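Local coordinates for protein probable amidase (Thermus thermophilus, PDB 2DC0) that is a probable amidase of the amidase family, an alpha/beta protein built round a large mixed beta sheet, and is present as two copies, at residues A[384-398]-A[410-423]. Residues are numbered along the deposited sequence; the frame is centred on the assembly and turned at random.
Sequences LTLPFSLLGVPTLAL and LQVVGAYGEDGKVL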
ATOM      1  N   LEU A 384     -17.939   5.434  -3.658  1.00 14.43           N
ATOM      2  CA  LEU A 384     -17.363   6.622  -3.034  1.00 14.95           C
ATOM      3  C   LEU A 384     -16.466   6.321  -1.833  1.00 14.51           C
ATOM      4  O   LEU A 384     -15.516   7.053  -1.554  1.00 15.71           O
ATOM      5  CB  LEU A 384     -18.477   7.571  -2.588  1.00 13.16           C
ATOM      6  CG  LEU A 384     -19.354   8.112  -3.718  1.00 16.06           C
ATOM      7  CD1 LEU A 384     -20.455   8.977  -3.136  1.00 14.28           C
ATOM      8  CD2 LEU A 384     -18.502   8.896  -4.701  1.00 17.95           C
ATOM      9  N   THR A 385     -16.760   5.241  -1.128  1.00 13.61           N
ATOM     10  CA  THR A 385     -15.991   4.894   0.058  1.00 12.76           C
ATOM     11  C   THR A 385     -14.924   3.814  -0.088  1.00 13.71           C
ATOM     12  O   THR A 385     -13.849   3.912   0.508  1.00 12.89           O
ATOM     13  CB  THR A 385     -16.937   4.470   1.190  1.00 14.66           C
ATOM     14  OG1 THR A 385     -17.859   3.487   0.698  1.00 16.32           O
ATOM     15  CG2 THR A 385     -17.724   5.674   1.703  1.00 14.57           C
ATOM     16  N   LEU A 386     -15.199   2.793  -0.889  1.00 12.31           N
ATOM     17  CA  LEU A 386     -14.265   1.681  -1.018  1.00 14.58           C
ATOM     18  C   LEU A 386     -12.786   1.944  -1.338  1.00 13.95           C
ATOM     19  O   LEU A 386     -11.921   1.203  -0.881  1.00 15.20           O
ATOM     20  CB  LEU A 386     -14.841   0.646  -2.005  1.00 14.02           C
ATOM     21  CG  LEU A 386     -14.962   0.963  -3.506  1.00 12.77           C
ATOM     22  CD1 LEU A 386     -13.601   0.822  -4.165  1.00 12.76           C
ATOM     23  CD2 LEU A 386     -15.956  -0.024  -4.151  1.00 11.83           C
ATOM     24  N   PRO A 387     -12.467   3.001  -2.104  1.00 14.77           N
ATOM     25  CA  PRO A 387     -11.050   3.237  -2.413  1.00 14.38           C
ATOM     26  C   PRO A 387     -10.155   3.441  -1.195  1.00 16.22           C
ATOM     27  O   PRO A 387      -9.038   2.930  -1.138  1.00 14.31           O
ATOM     28  CB  PRO A 387     -11.087   4.494  -3.288  1.00 15.40           C
ATOM     29  CG  PRO A 387     -12.460   4.452  -3.906  1.00 14.52           C
ATOM     30  CD  PRO A 387     -13.313   4.028  -2.736  1.00 12.14           C
ATOM     31  N   PHE A 388     -10.661   4.177  -0.215  1.00 16.50           N
ATOM     32  CA  PHE A 388      -9.887   4.505   0.971  1.00 16.41           C
ATOM     33  C   PHE A 388      -9.705   3.363   1.968  1.00 16.60           C
ATOM     34  O   PHE A 388      -8.701   3.317   2.684  1.00 16.37           O
ATOM     35  CB  PHE A 388     -10.517   5.754   1.584  1.00 16.32           C
ATOM     36  CG  PHE A 388     -10.858   6.783   0.544  1.00 17.85           C
ATOM     37  CD1 PHE A 388      -9.845   7.379  -0.209  1.00 16.49           C
ATOM     38  CD2 PHE A 388     -12.183   7.050   0.213  1.00 17.51           C
ATOM     39  CE1 PHE A 388     -10.144   8.215  -1.282  1.00 16.81           C
ATOM     40  CE2 PHE A 388     -12.497   7.885  -0.861  1.00 19.49           C
ATOM     41  CZ  PHE A 388     -11.476   8.468  -1.613  1.00 19.57           C
ATOM     42  N   SER A 389     -10.658   2.439   2.004  1.00 14.06           N
ATOM     43  CA  SER A 389     -10.543   1.283   2.878  1.00 16.65           C
ATOM     44  C   SER A 389      -9.685   0.265   2.117  1.00 16.86           C
ATOM     45  O   SER A 389      -8.832  -0.407   2.699  1.00 16.35           O
ATOM     46  CB  SER A 389     -11.923   0.696   3.197  1.00 15.14           C
ATOM     47  OG  SER A 389     -12.710   0.578   2.029  1.00 18.43           O
ATOM     48  N   LEU A 390      -9.905   0.172   0.808  1.00 14.53           N
ATOM     49  CA  LEU A 390      -9.136  -0.740  -0.035  1.00 15.31           C
ATOM     50  C   LEU A 390      -7.643  -0.466   0.134  1.00 16.39           C
ATOM     51  O   LEU A 390      -6.844  -1.396   0.244  1.00 15.95           O
ATOM     52  CB  LEU A 390      -9.504  -0.557  -1.516  1.00 15.00           C
ATOM     53  CG  LEU A 390      -8.688  -1.405  -2.509  1.00 18.36           C
ATOM     54  CD1 LEU A 390      -9.026  -2.884  -2.337  1.00 17.83           C
ATOM     55  CD2 LEU A 390      -8.983  -0.959  -3.936  1.00 17.04           C
ATOM     56  N   LEU A 391      -7.281   0.815   0.162  1.00 15.87           N
ATOM     57  CA  LEU A 391      -5.883   1.225   0.285  1.00 17.45           C
ATOM     58  C   LEU A 391      -5.408   1.518   1.713  1.00 16.31           C
ATOM     59  O   LEU A 391      -4.251   1.877   1.919  1.00 17.92           O
ATOM     60  CB  LEU A 391      -5.620   2.428  -0.633  1.00 16.32           C
ATOM     61  CG  LEU A 391      -5.837   2.109  -2.125  1.00 20.08           C
ATOM     62  CD1 LEU A 391      -5.667   3.365  -2.984  1.00 18.95           C
ATOM     63  CD2 LEU A 391      -4.825   1.043  -2.552  1.00 19.32           C
ATOM     64  N   GLY A 392      -6.305   1.373   2.687  1.00 15.84           N
ATOM     65  CA  GLY A 392      -5.947   1.554   4.090  1.00 12.81           C
ATOM     66  C   GLY A 392      -5.675   2.919   4.703  1.00 14.83           C
ATOM     67  O   GLY A 392      -5.149   2.986   5.818  1.00 14.46           O
ATOM     68  N   VAL A 393      -6.040   4.001   4.020  1.00 14.14           N
ATOM     69  CA  VAL A 393      -5.780   5.340   4.546  1.00 15.44           C
ATOM     70  C   VAL A 393      -6.863   5.828   5.507  1.00 15.60           C
ATOM     71  O   VAL A 393      -8.035   5.484   5.368  1.00 15.28           O
ATOM     72  CB  VAL A 393      -5.615   6.361   3.400  1.00 16.49           C
ATOM     73  CG1 VAL A 393      -4.410   5.976   2.550  1.00 17.46           C
ATOM     74  CG2 VAL A 393      -6.865   6.411   2.543  1.00 16.67           C
ATOM     75  N   PRO A 394      -6.476   6.637   6.511  1.00 15.81           N
ATOM     76  CA  PRO A 394      -7.430   7.163   7.495  1.00 15.74           C
ATOM     77  C   PRO A 394      -8.502   8.026   6.850  1.00 16.83           C
ATOM     78  O   PRO A 394      -8.195   8.969   6.127  1.00 16.18           O
ATOM     79  CB  PRO A 394      -6.538   7.943   8.461  1.00 15.62           C
ATOM     80  CG  PRO A 394      -5.414   8.418   7.571  1.00 15.95           C
ATOM     81  CD  PRO A 394      -5.128   7.195   6.730  1.00 14.38           C
ATOM     82  N   THR A 395      -9.762   7.695   7.116  1.00 16.22           N
ATOM     83  CA  THR A 395     -10.875   8.430   6.533  1.00 16.43           C
ATOM     84  C   THR A 395     -11.986   8.684   7.546  1.00 16.59           C
ATOM     85  O   THR A 395     -12.485   7.763   8.190  1.00 14.75           O
ATOM     86  CB  THR A 395     -11.456   7.669   5.333  1.00 17.81           C
ATOM     87  OG1 THR A 395     -10.386   7.284   4.458  1.00 18.23           O
ATOM     88  CG2 THR A 395     -12.435   8.551   4.575  1.00 15.16           C
ATOM     89  N   LEU A 396     -12.364   9.949   7.677  1.00 15.52           N
ATOM     90  CA  LEU A 396     -13.410  10.352   8.602  1.00 15.47           C
ATOM     91  C   LEU A 396     -14.707  10.663   7.865  1.00 16.01           C
ATOM     92  O   LEU A 396     -14.680  11.215   6.764  1.00 16.34           O
ATOM     93  CB  LEU A 396     -12.968  11.610   9.358  1.00 13.28           C
ATOM     94  CG  LEU A 396     -13.979  12.235  10.314  1.00 15.42           C
ATOM     95  CD1 LEU A 396     -14.147  11.313  11.526  1.00 14.01           C
ATOM     96  CD2 LEU A 396     -13.493  13.609  10.767  1.00 13.70           C
ATOM     97  N   ALA A 397     -15.837  10.292   8.462  1.00 14.78           N
ATOM     98  CA  ALA A 397     -17.137  10.619   7.885  1.00 15.09           C
ATOM     99  C   ALA A 397     -17.852  11.452   8.947  1.00 15.54           C
ATOM    100  O   ALA A 397     -17.946  11.036  10.099  1.00 15.14           O
ATOM    101  CB  ALA A 397     -17.944   9.345   7.575  1.00 14.56           C
ATOM    102  N   LEU A 398     -18.306  12.642   8.570  1.00 14.36           N
ATOM    103  CA  LEU A 398     -19.043  13.512   9.484  1.00 17.41           C
ATOM    104  C   LEU A 398     -20.160  14.221   8.727  1.00 16.03           C
ATOM    105  O   LEU A 398     -20.039  14.482   7.528  1.00 15.73           O
ATOM    106  CB  LEU A 398     -18.117  14.554  10.142  1.00 20.19           C
ATOM    107  CG  LEU A 398     -16.999  15.273   9.366  1.00 23.34           C
ATOM    108  CD1 LEU A 398     -17.387  15.563   7.944  1.00 26.11           C
ATOM    109  CD2 LEU A 398     -16.670  16.566  10.124  1.00 25.17           C
ATOM    110  N   LEU A 410     -19.885  13.700   4.927  1.00 15.02           N
ATOM    111  CA  LEU A 410     -18.708  14.151   4.188  1.00 15.38           C
ATOM    112  C   LEU A 410     -17.498  13.314   4.570  1.00 15.32           C
ATOM    113  O   LEU A 410     -17.312  12.971   5.741  1.00 15.45           O
ATOM    114  CB  LEU A 410     -18.406  15.619   4.510  1.00 14.23           C
ATOM    115  CG  LEU A 410     -17.168  16.240   3.856  1.00 16.00           C
ATOM    116  CD1 LEU A 410     -17.434  16.463   2.360  1.00 16.85           C
ATOM    117  CD2 LEU A 410     -16.841  17.582   4.522  1.00 14.16           C
ATOM    118  N   GLN A 411     -16.676  12.982   3.583  1.00 14.70           N
ATOM    119  CA  GLN A 411     -15.467  12.210   3.838  1.00 14.14           C
ATOM    120  C   GLN A 411     -14.250  13.118   3.840  1.00 14.86           C
ATOM    121  O   GLN A 411     -14.117  13.987   2.984  1.00 15.76           O
ATOM    122  CB  GLN A 411     -15.258  11.140   2.766  1.00 13.96           C
ATOM    123  CG  GLN A 411     -16.157   9.930   2.876  1.00 15.50           C
ATOM    124  CD  GLN A 411     -15.764   8.857   1.875  1.00 14.31           C
ATOM    125  OE1 GLN A 411     -16.024   8.986   0.679  1.00 17.17           O
ATOM    126  NE2 GLN A 411     -15.114   7.806   2.356  1.00 12.69           N
ATOM    127  N   VAL A 412     -13.379  12.910   4.823  1.00 14.20           N
ATOM    128  CA  VAL A 412     -12.132  13.645   4.950  1.00 14.96           C
ATOM    129  C   VAL A 412     -11.087  12.537   4.859  1.00 15.87           C
ATOM    130  O   VAL A 412     -10.999  11.698   5.751  1.00 16.35           O
ATOM    131  CB  VAL A 412     -12.014  14.353   6.321  1.00 16.13           C
ATOM    132  CG1 VAL A 412     -10.704  15.141   6.384  1.00 14.38           C
ATOM    133  CG2 VAL A 412     -13.212  15.295   6.537  1.00 15.06           C
ATOM    134  N   VAL A 413     -10.319  12.531   3.773  1.00 15.95           N
ATOM    135  CA  VAL A 413      -9.311  11.500   3.516  1.00 14.73           C
ATOM    136  C   VAL A 413      -7.876  11.984   3.689  1.00 15.41           C
ATOM    137  O   VAL A 413      -7.472  12.960   3.059  1.00 14.89           O
ATOM    138  CB  VAL A 413      -9.450  10.966   2.070  1.00 14.89           C
ATOM    139  CG1 VAL A 413      -8.492   9.808   1.837  1.00 13.76           C
ATOM    140  CG2 VAL A 413     -10.894  10.545   1.804  1.00 14.12           C
ATOM    141  N   GLY A 414      -7.096  11.293   4.518  1.00 14.47           N
ATOM    142  CA  GLY A 414      -5.710  11.692   4.733  1.00 15.08           C
ATOM    143  C   GLY A 414      -4.709  10.650   4.261  1.00 15.17           C
ATOM    144  O   GLY A 414      -5.094   9.564   3.824  1.00 14.97           O
ATOM    145  N   ALA A 415      -3.424  10.983   4.344  1.00 13.74           N
ATOM    146  CA  ALA A 415      -2.362  10.070   3.942  1.00 15.14           C
ATOM    147  C   ALA A 415      -2.265   8.943   4.960  1.00 15.05           C
ATOM    148  O   ALA A 415      -2.696   9.088   6.100  1.00 14.35           O
ATOM    149  CB  ALA A 415      -1.019  10.815   3.861  1.00 16.86           C
ATOM    150  N   TYR A 416      -1.685   7.826   4.533  1.00 16.49           N
ATOM    151  CA  TYR A 416      -1.517   6.655   5.377  1.00 16.95           C
ATOM    152  C   TYR A 416      -0.815   7.063   6.676  1.00 16.39           C
ATOM    153  O   TYR A 416       0.195   7.766   6.648  1.00 15.87           O
ATOM    154  CB  TYR A 416      -0.687   5.613   4.620  1.00 17.40           C
ATOM    155  CG  TYR A 416      -0.985   4.177   4.991  1.00 15.69           C
ATOM    156  CD1 TYR A 416      -1.686   3.337   4.126  1.00 15.90           C
ATOM    157  CD2 TYR A 416      -0.559   3.656   6.206  1.00 17.40           C
ATOM    158  CE1 TYR A 416      -1.955   2.005   4.469  1.00 15.94           C
ATOM    159  CE2 TYR A 416      -0.821   2.334   6.558  1.00 17.69           C
ATOM    160  CZ  TYR A 416      -1.516   1.519   5.686  1.00 16.64           C
ATOM    161  OH  TYR A 416      -1.762   0.220   6.047  1.00 16.49           O
ATOM    162  N   GLY A 417      -1.370   6.642   7.810  1.00 16.82           N
ATOM    163  CA  GLY A 417      -0.781   6.965   9.100  1.00 16.83           C
ATOM    164  C   GLY A 417      -1.073   8.360   9.631  1.00 18.05           C
ATOM    165  O   GLY A 417      -0.696   8.678  10.756  1.00 17.72           O
ATOM    166  N   GLU A 418      -1.751   9.198   8.856  1.00 18.03           N
ATOM    167  CA  GLU A 418      -2.036  10.547   9.334  1.00 18.97           C
ATOM    168  C   GLU A 418      -3.405  10.715   9.982  1.00 18.47           C
ATOM    169  O   GLU A 418      -4.120  11.682   9.717  1.00 19.66           O
ATOM    170  CB  GLU A 418      -1.842  11.557   8.196  1.00 21.83           C
ATOM    171  CG  GLU A 418      -0.396  11.609   7.697  1.00 25.84           C
ATOM    172  CD  GLU A 418       0.625  11.603   8.842  1.00 31.04           C
ATOM    173  OE1 GLU A 418       0.558  12.494   9.720  1.00 32.66           O
ATOM    174  OE2 GLU A 418       1.494  10.698   8.870  1.00 34.64           O
ATOM    175  N   ASP A 419      -3.747   9.769  10.853  1.00 17.61           N
ATOM    176  CA  ASP A 419      -5.020   9.768  11.559  1.00 16.88           C
ATOM    177  C   ASP A 419      -5.230  11.046  12.363  1.00 17.37           C
ATOM    178  O   ASP A 419      -6.336  11.585  12.395  1.00 18.00           O
ATOM    179  CB  ASP A 419      -5.091   8.573  12.509  1.00 15.86           C
ATOM    180  CG  ASP A 419      -4.855   7.257  11.808  1.00 19.28           C
ATOM    181  OD1 ASP A 419      -5.723   6.367  11.949  1.00 16.61           O
ATOM    182  OD2 ASP A 419      -3.808   7.111  11.124  1.00 16.12           O
ATOM    183  N   GLY A 420      -4.170  11.516  13.014  1.00 16.53           N
ATOM    184  CA  GLY A 420      -4.263  12.723  13.815  1.00 16.05           C
ATOM    185  C   GLY A 420      -4.608  13.937  12.980  1.00 16.75           C
ATOM    186  O   GLY A 420      -5.411  14.774  13.388  1.00 15.33           O
ATOM    187  N   LYS A 421      -4.000  14.035  11.803  1.00 17.70           N
ATOM    188  CA  LYS A 421      -4.250  15.159  10.909  1.00 17.63           C
ATOM    189  C   LYS A 421      -5.689  15.130  10.408  1.00 16.33           C
ATOM    190  O   LYS A 421      -6.345  16.168  10.310  1.00 16.67           O
ATOM    191  CB  LYS A 421      -3.280  15.112   9.722  1.00 20.81           C
ATOM    192  CG  LYS A 421      -3.320  16.333   8.812  1.00 25.08           C
ATOM    193  CD  LYS A 421      -2.252  16.221   7.725  1.00 30.56           C
ATOM    194  CE  LYS A 421      -2.192  17.468   6.855  1.00 31.66           C
ATOM    195  NZ  LYS A 421      -1.833  18.670   7.655  1.00 35.81           N
ATOM    196  N   VAL A 422      -6.175  13.937  10.084  1.00 14.72           N
ATOM    197  CA  VAL A 422      -7.542  13.789   9.610  1.00 12.90           C
ATOM    198  C   VAL A 422      -8.526  14.215  10.691  1.00 14.08           C
ATOM    199  O   VAL A 422      -9.470  14.971  10.434  1.00 13.56           O
ATOM    200  CB  VAL A 422      -7.829  12.330   9.202  1.00 13.23           C
ATOM    201  CG1 VAL A 422      -9.312  12.152   8.884  1.00 12.74           C
ATOM    202  CG2 VAL A 422      -6.986  11.971   7.986  1.00 12.84           C
ATOM    203  N   LEU A 423      -8.296  13.738  11.909  1.00 13.22           N
ATOM    204  CA  LEU A 423      -9.168  14.067  13.028  1.00 15.13           C
ATOM    205  C   LEU A 423      -9.134  15.562  13.341  1.00 15.07           C
ATOM    206  O   LEU A 423     -10.160  16.154  13.681  1.00 16.18           O
ATOM    207  CB  LEU A 423      -8.766  13.238  14.252  1.00 15.12           C
ATOM    208  CG  LEU A 423      -9.124  11.754  14.072  1.00 13.87           C
ATOM    209  CD1 LEU A 423      -8.423  10.888  15.120  1.00 14.94           C
ATOM    210  CD2 LEU A 423     -10.636  11.596  14.164  1.00 13.28           C
TER
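Phe388 meets Val413 where the short helix 386-390 packs on a beta hairpin, strands 395-403 and 406-413, inside the mixed central sheet of the amidase fold. Val413 CG2 lies 3.8 Å from the Phe388 ring centroid and 4° off its normal, a CH-pi contact; Pro387 CB covers the opposite face. Leu391 O approaches the edge of the Tyr416 ring. A Schellman motif at Gly392 ends the helix, and Gly392 O stands over one face of that ring, 3.6 Å from Tyr416 CE1. Val393 CG2 then packs on Val413 CG1, the methyl that also touches Phe388 CD1. The Pro394 ring lies against the type II turn 415-418 and the first turn of helix 419-430, its CB on Asp419 CG and its CG on Val422 CG2; Arg190 and Ser187 hold Asp419 OD2. Pro394 O accepts a hydrogen bond from Gly414 N at 3.0 Å, with an N-H...O angle of 175°. Leu396 and Val412 follow as an antiparallel hydrogen-bonded pair, Leu396 N to Val412 O and Val412 N to Leu396 O both 2.9 Å. Leu396 CB packs 3.7 Å from Val422 CG1, joining the sheet face of Leu396, Val412, Leu398 and Leu410 to helix 419-430. Leu398 and Leu410 point the same way, side by side, with Leu398 CD1 3.6 Å from Leu410 CB.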